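Local atomic coordinates of thiaminase-I (Naegleria gruberi, PDB entry 4HCW), a protein that belongs to the thiaminase family and has the two-lobed alpha/beta fold of periplasmic-binding-protein-like proteins. Residues A154-Q166 with E345-L357. Numbering follows the deposited sequence.
Sequences ASSSSFTVFGLYQ and EVKNCAGVLRPFL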
loop_
_atom_site.group_PDB
_atom_site.type_symbol
_atom_site.label_atom_id
_atom_site.label_comp_id
_atom_site.label_asym_id
_atom_site.label_seq_id
_atom_site.Cartn_x
_atom_site.Cartn_y
_atom_site.Cartn_z
ATOM N N ALA A 154 12.605 -3.409 -12.036
ATOM C CA ALA A 154 13.105 -3.506 -13.401
ATOM C C ALA A 154 12.965 -2.178 -14.136
ATOM O O ALA A 154 13.772 -1.850 -15.005
ATOM C CB ALA A 154 12.376 -4.608 -14.154
ATOM N N SER A 155 11.940 -1.413 -13.778
ATOM C CA SER A 155 11.688 -0.123 -14.409
ATOM C C SER A 155 12.259 1.018 -13.574
ATOM O O SER A 155 12.291 2.166 -14.020
ATOM C CB SER A 155 10.187 0.085 -14.621
ATOM O OG SER A 155 9.490 0.056 -13.388
ATOM N N SER A 156 12.707 0.686 -12.365
ATOM C CA SER A 156 13.269 1.663 -11.434
ATOM C C SER A 156 12.313 2.819 -11.154
ATOM O O SER A 156 12.649 3.982 -11.379
ATOM C CB SER A 156 14.614 2.195 -11.940
ATOM O OG SER A 156 15.582 1.162 -11.996
ATOM N N SER A 157 11.120 2.489 -10.669
ATOM C CA SER A 157 10.135 3.500 -10.304
ATOM C C SER A 157 10.648 4.320 -9.129
ATOM O O SER A 157 11.222 3.773 -8.189
ATOM C CB SER A 157 8.801 2.845 -9.945
ATOM O OG SER A 157 8.295 2.096 -11.035
ATOM N N SER A 158 10.438 5.632 -9.194
ATOM C CA SER A 158 10.932 6.555 -8.177
ATOM C C SER A 158 10.506 6.147 -6.771
ATOM O O SER A 158 11.309 6.151 -5.839
ATOM C CB SER A 158 10.454 7.978 -8.473
ATOM O OG SER A 158 10.859 8.396 -9.765
ATOM N N PHE A 159 9.236 5.779 -6.635
ATOM C CA PHE A 159 8.672 5.408 -5.345
ATOM C C PHE A 159 9.244 4.083 -4.843
ATOM O O PHE A 159 9.323 3.848 -3.637
ATOM C CB PHE A 159 7.148 5.323 -5.452
ATOM C CG PHE A 159 6.447 5.295 -4.127
ATOM C CD1 PHE A 159 6.252 6.463 -3.408
ATOM C CD2 PHE A 159 5.973 4.103 -3.604
ATOM C CE1 PHE A 159 5.604 6.442 -2.189
ATOM C CE2 PHE A 159 5.322 4.075 -2.385
ATOM C CZ PHE A 159 5.136 5.247 -1.676
ATOM N N THR A 160 9.647 3.224 -5.774
ATOM C CA THR A 160 10.199 1.918 -5.424
ATOM C C THR A 160 11.701 2.004 -5.163
ATOM O O THR A 160 12.214 1.381 -4.231
ATOM C CB THR A 160 9.921 0.878 -6.526
ATOM O OG1 THR A 160 8.516 0.845 -6.808
ATOM C CG2 THR A 160 10.379 -0.504 -6.086
ATOM N N VAL A 161 12.399 2.778 -5.988
ATOM C CA VAL A 161 13.826 3.017 -5.800
ATOM C C VAL A 161 14.075 3.663 -4.442
ATOM O O VAL A 161 14.963 3.246 -3.696
ATOM C CB VAL A 161 14.397 3.924 -6.908
ATOM C CG1 VAL A 161 15.802 4.386 -6.553
ATOM C CG2 VAL A 161 14.385 3.202 -8.245
ATOM N N PHE A 162 13.276 4.678 -4.128
ATOM C CA PHE A 162 13.352 5.354 -2.838
ATOM C C PHE A 162 13.020 4.406 -1.687
ATOM O O PHE A 162 13.683 4.417 -0.651
ATOM C CB PHE A 162 12.407 6.559 -2.816
ATOM C CG PHE A 162 12.199 7.147 -1.448
ATOM C CD1 PHE A 162 13.138 8.000 -0.896
ATOM C CD2 PHE A 162 11.058 6.851 -0.717
ATOM C CE1 PHE A 162 12.949 8.543 0.361
ATOM C CE2 PHE A 162 10.863 7.391 0.540
ATOM C CZ PHE A 162 11.810 8.238 1.080
ATOM N N GLY A 163 11.991 3.587 -1.882
ATOM C CA GLY A 163 11.517 2.689 -0.845
ATOM C C GLY A 163 12.503 1.600 -0.469
ATOM O O GLY A 163 12.841 1.441 0.704
ATOM N N LEU A 164 12.963 0.848 -1.464
ATOM C CA LEU A 164 13.867 -0.273 -1.223
ATOM C C LEU A 164 15.185 0.162 -0.591
ATOM O O LEU A 164 15.735 -0.544 0.252
ATOM C CB LEU A 164 14.138 -1.040 -2.517
ATOM C CG LEU A 164 12.953 -1.802 -3.108
ATOM C CD1 LEU A 164 13.412 -2.646 -4.279
ATOM C CD2 LEU A 164 12.285 -2.667 -2.051
ATOM N N TYR A 165 15.685 1.323 -1.004
ATOM C CA TYR A 165 16.922 1.856 -0.448
ATOM C C TYR A 165 16.776 2.103 1.049
ATOM O O TYR A 165 17.639 1.719 1.836
ATOM C CB TYR A 165 17.329 3.148 -1.161
ATOM C CG TYR A 165 18.587 3.784 -0.607
ATOM C CD1 TYR A 165 19.844 3.384 -1.045
ATOM C CD2 TYR A 165 18.516 4.787 0.354
ATOM C CE1 TYR A 165 20.996 3.961 -0.538
ATOM C CE2 TYR A 165 19.662 5.369 0.866
ATOM C CZ TYR A 165 20.898 4.954 0.416
ATOM O OH TYR A 165 22.037 5.535 0.924
ATOM N N GLN A 166 15.675 2.738 1.435
ATOM C CA GLN A 166 15.433 3.062 2.836
ATOM C C GLN A 166 15.116 1.820 3.664
ATOM O O GLN A 166 15.425 1.766 4.854
ATOM C CB GLN A 166 14.305 4.089 2.964
ATOM C CG GLN A 166 14.608 5.424 2.300
ATOM C CD GLN A 166 15.764 6.155 2.954
ATOM O OE1 GLN A 166 16.053 5.956 4.134
ATOM N NE2 GLN A 166 16.434 7.007 2.187
ATOM N N GLU A 345 10.810 15.295 -2.584
ATOM C CA GLU A 345 12.055 14.745 -2.061
ATOM C C GLU A 345 12.225 13.272 -2.424
ATOM O O GLU A 345 13.342 12.810 -2.654
ATOM C CB GLU A 345 12.144 14.938 -0.544
ATOM C CG GLU A 345 12.350 16.381 -0.102
ATOM C CD GLU A 345 11.089 17.219 -0.207
ATOM O OE1 GLU A 345 11.196 18.463 -0.177
ATOM O OE2 GLU A 345 9.990 16.635 -0.317
ATOM N N VAL A 346 11.115 12.540 -2.473
ATOM C CA VAL A 346 11.146 11.127 -2.843
ATOM C C VAL A 346 11.630 10.953 -4.282
ATOM O O VAL A 346 12.465 10.093 -4.565
ATOM C CB VAL A 346 9.762 10.458 -2.659
ATOM C CG1 VAL A 346 9.723 9.093 -3.330
ATOM C CG2 VAL A 346 9.424 10.335 -1.180
ATOM N N LYS A 347 11.112 11.782 -5.183
ATOM C CA LYS A 347 11.519 11.744 -6.583
ATOM C C LYS A 347 12.966 12.197 -6.757
ATOM O O LYS A 347 13.706 11.638 -7.566
ATOM C CB LYS A 347 10.593 12.608 -7.441
ATOM C CG LYS A 347 9.163 12.097 -7.529
ATOM C CD LYS A 347 8.325 12.966 -8.453
ATOM C CE LYS A 347 6.902 12.446 -8.567
ATOM N NZ LYS A 347 6.077 13.287 -9.479
ATOM N N ASN A 348 13.362 13.213 -5.995
ATOM C CA ASN A 348 14.727 13.725 -6.052
ATOM C C ASN A 348 15.740 12.724 -5.515
ATOM O O ASN A 348 16.823 12.561 -6.076
ATOM C CB ASN A 348 14.843 15.047 -5.292
ATOM C CG ASN A 348 14.861 16.250 -6.214
ATOM O OD1 ASN A 348 15.461 16.212 -7.290
ATOM N ND2 ASN A 348 14.203 17.326 -5.800
ATOM N N CYS A 349 15.381 12.059 -4.423
ATOM C CA CYS A 349 16.239 11.043 -3.831
ATOM C C CYS A 349 16.404 9.875 -4.790
ATOM O O CYS A 349 17.494 9.324 -4.932
ATOM C CB CYS A 349 15.658 10.555 -2.505
ATOM S SG CYS A 349 16.622 9.254 -1.709
ATOM N N ALA A 350 15.312 9.506 -5.451
ATOM C CA ALA A 350 15.333 8.423 -6.424
ATOM C C ALA A 350 16.245 8.768 -7.595
ATOM O O ALA A 350 16.951 7.907 -8.120
ATOM C CB ALA A 350 13.930 8.132 -6.917
ATOM N N GLY A 351 16.226 10.035 -7.996
ATOM C CA GLY A 351 17.052 10.502 -9.092
ATOM C C GLY A 351 18.533 10.426 -8.776
ATOM O O GLY A 351 19.357 10.205 -9.662
ATOM N N VAL A 352 18.871 10.610 -7.505
ATOM C CA VAL A 352 20.255 10.529 -7.061
ATOM C C VAL A 352 20.722 9.077 -7.024
ATOM O O VAL A 352 21.837 8.759 -7.441
ATOM C CB VAL A 352 20.431 11.163 -5.664
ATOM C CG1 VAL A 352 21.831 10.906 -5.124
ATOM C CG2 VAL A 352 20.138 12.653 -5.718
ATOM N N LEU A 353 19.851 8.197 -6.538
ATOM C CA LEU A 353 20.191 6.793 -6.338
ATOM C C LEU A 353 20.354 6.003 -7.636
ATOM O O LEU A 353 21.236 5.150 -7.735
ATOM C CB LEU A 353 19.143 6.117 -5.450
ATOM C CG LEU A 353 19.049 6.616 -4.006
ATOM C CD1 LEU A 353 17.806 6.063 -3.331
ATOM C CD2 LEU A 353 20.296 6.236 -3.224
ATOM N N ARG A 354 19.508 6.290 -8.621
ATOM C CA ARG A 354 19.461 5.510 -9.864
ATOM C C ARG A 354 20.794 5.242 -10.586
ATOM O O ARG A 354 21.038 4.111 -11.007
ATOM C CB ARG A 354 18.413 6.067 -10.840
ATOM C CG ARG A 354 17.017 5.506 -10.617
ATOM C CD ARG A 354 16.149 5.647 -11.858
ATOM N NE ARG A 354 15.695 7.017 -12.065
ATOM C CZ ARG A 354 14.523 7.485 -11.649
ATOM N NH1 ARG A 354 13.681 6.690 -11.002
ATOM N NH2 ARG A 354 14.190 8.747 -11.880
ATOM N N PRO A 355 21.655 6.268 -10.740
ATOM C CA PRO A 355 22.940 5.988 -11.394
ATOM C C PRO A 355 23.788 4.966 -10.637
ATOM O O PRO A 355 24.612 4.283 -11.246
ATOM C CB PRO A 355 23.635 7.351 -11.391
ATOM C CG PRO A 355 22.524 8.334 -11.372
ATOM C CD PRO A 355 21.469 7.712 -10.509
ATOM N N PHE A 356 23.577 4.860 -9.328
ATOM C CA PHE A 356 24.335 3.929 -8.500
ATOM C C PHE A 356 23.654 2.567 -8.403
ATOM O O PHE A 356 23.965 1.770 -7.517
ATOM C CB PHE A 356 24.541 4.510 -7.099
ATOM C CG PHE A 356 25.264 5.825 -7.091
ATOM C CD1 PHE A 356 26.645 5.871 -7.013
ATOM C CD2 PHE A 356 24.562 7.017 -7.169
ATOM C CE1 PHE A 356 27.314 7.080 -7.009
ATOM C CE2 PHE A 356 25.225 8.229 -7.166
ATOM C CZ PHE A 356 26.603 8.261 -7.086
ATOM N N LEU A 357 22.724 2.306 -9.315
ATOM C CA LEU A 357 21.984 1.049 -9.313
ATOM C C LEU A 357 22.135 0.318 -10.643
ATOM O O LEU A 357 23.250 0.057 -11.096
ATOM C CB LEU A 357 20.505 1.302 -9.017
ATOM C CG LEU A 357 20.202 2.099 -7.747
ATOM C CD1 LEU A 357 18.705 2.303 -7.580
ATOM C CD2 LEU A 357 20.796 1.419 -6.524
#
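Phe-162 lies across Val-346, and following it outward from the backbone gives one end of the contact. Its CB meets Val-346 CG1 at 3.7 Å, with Val-346 O a little farther off. CG rests on the same methyl; beyond it the ring's two sides part company: CD2 rests on both valine methyls, CE2 and CZ on CG2 alone, while CD1 turns to Cys-349, whose SG sits 3.8 Å from it, in the ring plane, as a sulfur-aromatic contact at the edge. Val-346 CG2 stands over the face in a CH-pi contact, 3.8 Å from the Phe-162 centroid, and Gln-166 CG covers the opposite face.

One turn on, Tyr-165 receives Leu-353 in the same fashion. CD1 of the leucine touches the tyrosine at CB and CG, and CD2 stands over the ring face, 3.7 Å from its centroid; beyond, the hydroxyl OH bonds to Asn-192 N. A turn back from Tyr-165, Val-161 has CG1 anti to its backbone N (chi1 169°), which brings that methyl to Leu-353 CB and, at 3.7 Å, to Leu-357 CD1.

The backbones draw close at Ala-350, whose CB lies 3.5 Å from Ser-158 O. Near the start of helix 158-169, Arg-354 bends at chi3, and its NH1 gives a weak hydrogen bond of 2.9 Å to Ser-156 O (124° at the hydrogen). Ser-156 is the C-prime residue of the Schellman motif that ends helix 151-155. Here the C-terminal helix packs steeply across helix 158-169, at 76° and 8.2 Å between segment axes, a helix-helix crossing whose nearest backbone approach sets Ala-350 against the other helix's first turn.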